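PDB 1STZ: heat-inducible transcription repressor HrcA from Thermotoga maritima, which probably represses the class I heat shock operons, grpE-dnaK-dnaJ and groELS, as a DNA-binding negative regulator of transcription. Local coordinates for residues Arg316-Arg319 against Val320-Ile324. Sequence-based numbering, arbitrary orientation.
Sequences RNHR and VFEYI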
loop_
_atom_site.group_PDB
_atom_site.type_symbol
_atom_site.label_atom_id
_atom_site.label_comp_id
_atom_site.label_asym_id
_atom_site.label_seq_id
_atom_site.Cartn_x
_atom_site.Cartn_y
_atom_site.Cartn_z
ATOM N N ARG A 316 13.665 -1.273 13.620
ATOM C CA ARG A 316 12.523 -1.397 12.710
ATOM C C ARG A 316 11.255 -1.692 13.515
ATOM O O ARG A 316 10.238 -1.034 13.320
ATOM C CB ARG A 316 12.791 -2.463 11.641
ATOM C CG ARG A 316 11.636 -2.757 10.689
ATOM C CD ARG A 316 11.654 -4.165 10.087
ATOM N NE ARG A 316 11.650 -5.220 11.106
ATOM C CZ ARG A 316 11.893 -6.516 10.885
ATOM N NH1 ARG A 316 12.171 -6.959 9.674
ATOM N NH2 ARG A 316 11.880 -7.378 11.896
ATOM N N ASN A 317 11.338 -2.631 14.449
ATOM C CA ASN A 317 10.161 -3.060 15.205
ATOM C C ASN A 317 9.590 -1.944 16.082
ATOM O O ASN A 317 8.369 -1.802 16.197
ATOM C CB ASN A 317 10.458 -4.286 16.078
ATOM C CG ASN A 317 10.792 -5.520 15.274
ATOM O OD1 ASN A 317 10.695 -5.537 14.052
ATOM N ND2 ASN A 317 11.210 -6.562 15.964
ATOM N N HIS A 318 10.480 -1.187 16.715
ATOM C CA HIS A 318 10.102 -0.045 17.544
ATOM C C HIS A 318 9.403 1.002 16.708
ATOM O O HIS A 318 8.350 1.512 17.083
ATOM C CB HIS A 318 11.308 0.612 18.221
ATOM C CG HIS A 318 10.928 1.778 19.073
ATOM N ND1 HIS A 318 11.080 3.082 18.658
ATOM C CD2 HIS A 318 10.358 1.836 20.303
ATOM C CE1 HIS A 318 10.616 3.892 19.592
ATOM N NE2 HIS A 318 10.178 3.164 20.604
ATOM N N ARG A 319 9.993 1.323 15.569
ATOM C CA ARG A 319 9.452 2.347 14.690
ATOM C C ARG A 319 8.053 1.991 14.186
ATOM O O ARG A 319 7.167 2.830 14.195
ATOM C CB ARG A 319 10.394 2.526 13.521
ATOM C CG ARG A 319 9.963 3.501 12.454
ATOM C CD ARG A 319 10.506 3.120 11.089
ATOM N NE ARG A 319 11.906 2.775 11.209
ATOM C CZ ARG A 319 12.549 1.821 10.547
ATOM N NH1 ARG A 319 11.965 1.070 9.627
ATOM N NH2 ARG A 319 13.828 1.635 10.808
ATOM N N VAL A 320 7.888 0.765 13.716
ATOM C CA VAL A 320 6.640 0.307 13.153
ATOM C C VAL A 320 5.558 0.226 14.238
ATOM O O VAL A 320 4.424 0.605 13.992
ATOM C CB VAL A 320 6.798 -1.060 12.462
ATOM C CG1 VAL A 320 5.467 -1.630 12.067
ATOM C CG2 VAL A 320 7.646 -0.928 11.242
ATOM N N PHE A 321 5.938 -0.208 15.438
ATOM C CA PHE A 321 5.006 -0.445 16.538
ATOM C C PHE A 321 4.498 0.871 17.024
ATOM O O PHE A 321 3.304 1.077 17.117
ATOM C CB PHE A 321 5.706 -1.201 17.649
ATOM C CG PHE A 321 4.809 -1.673 18.772
ATOM C CD1 PHE A 321 4.233 -2.922 18.720
ATOM C CD2 PHE A 321 4.652 -0.912 19.927
ATOM C CE1 PHE A 321 3.470 -3.401 19.771
ATOM C CE2 PHE A 321 3.885 -1.379 20.994
ATOM C CZ PHE A 321 3.279 -2.613 20.909
ATOM N N GLU A 322 5.413 1.792 17.275
ATOM C CA GLU A 322 5.043 3.124 17.687
ATOM C C GLU A 322 4.134 3.872 16.670
ATOM O O GLU A 322 3.154 4.503 17.065
ATOM C CB GLU A 322 6.293 3.952 17.988
ATOM C CG GLU A 322 5.936 5.310 18.551
ATOM C CD GLU A 322 7.128 6.173 18.936
ATOM O OE1 GLU A 322 8.140 6.205 18.193
ATOM O OE2 GLU A 322 7.019 6.866 19.974
ATOM N N TYR A 323 4.458 3.821 15.383
ATOM C CA TYR A 323 3.603 4.457 14.362
ATOM C C TYR A 323 2.172 3.927 14.406
ATOM O O TYR A 323 1.234 4.705 14.445
ATOM C CB TYR A 323 4.181 4.261 12.960
ATOM C CG TYR A 323 3.530 5.093 11.875
ATOM C CD1 TYR A 323 4.010 6.366 11.556
ATOM C CD2 TYR A 323 2.449 4.610 11.150
ATOM C CE1 TYR A 323 3.427 7.119 10.558
ATOM C CE2 TYR A 323 1.864 5.362 10.149
ATOM C CZ TYR A 323 2.345 6.606 9.864
ATOM O OH TYR A 323 1.760 7.332 8.861
ATOM N N ILE A 324 2.011 2.605 14.429
ATOM C CA ILE A 324 0.685 1.986 14.359
ATOM C C ILE A 324 -0.122 2.267 15.619
ATOM O O ILE A 324 -1.315 2.560 15.534
ATOM C CB ILE A 324 0.773 0.446 14.096
ATOM C CG1 ILE A 324 0.883 0.157 12.609
ATOM C CG2 ILE A 324 -0.523 -0.274 14.479
ATOM C CD1 ILE A 324 2.162 0.330 12.080
#
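His318 runs alongside Glu322 one turn further along the helix, both side chains pointing the same way, with CE1 of His318 3.7 Å from OE1 of Glu322. Ring and carboxylate planes are turned 56° apart; ND1 of His318, 4.3 Å from OE1 of Glu322, is too far for a hydrogen bond, and a protonated ring would at most be drawn weakly toward the carboxylate. Along the backbone between them, Glu322 N donates an almost straight bond to His318 O (3.0 Å), and CB of Glu322 rests on the same oxygen. Val320 instead meets the Arg316 carbonyl: with CG2 beside its own backbone N and CG1 anti to it (chi1 171°), CG2 lies 3.3 Å from Arg316 O, which also accepts from Val320 N. The guanidinium of Arg316 grips Asn317 OD1 side-on through NE and NH2, both 3.1 Å away, OD1 lying close to the guanidinium plane, while Asn317 ND2 bonds Thr312. The Arg319 chain bends at chi3 (-46°), its guanidinium laying one face over Arg316 CA, offset toward the rim, and pairing through NH1 with Asp102 and with Glu180 of the second subunit. Phe321 packs on strand 299-309, Val320 on Leu127 of helix 116-131. The whole is the i to i+4 hydrogen bonding of an alpha helix, here helix 314-334, packed between sheet, neighbouring helices and a subunit interface.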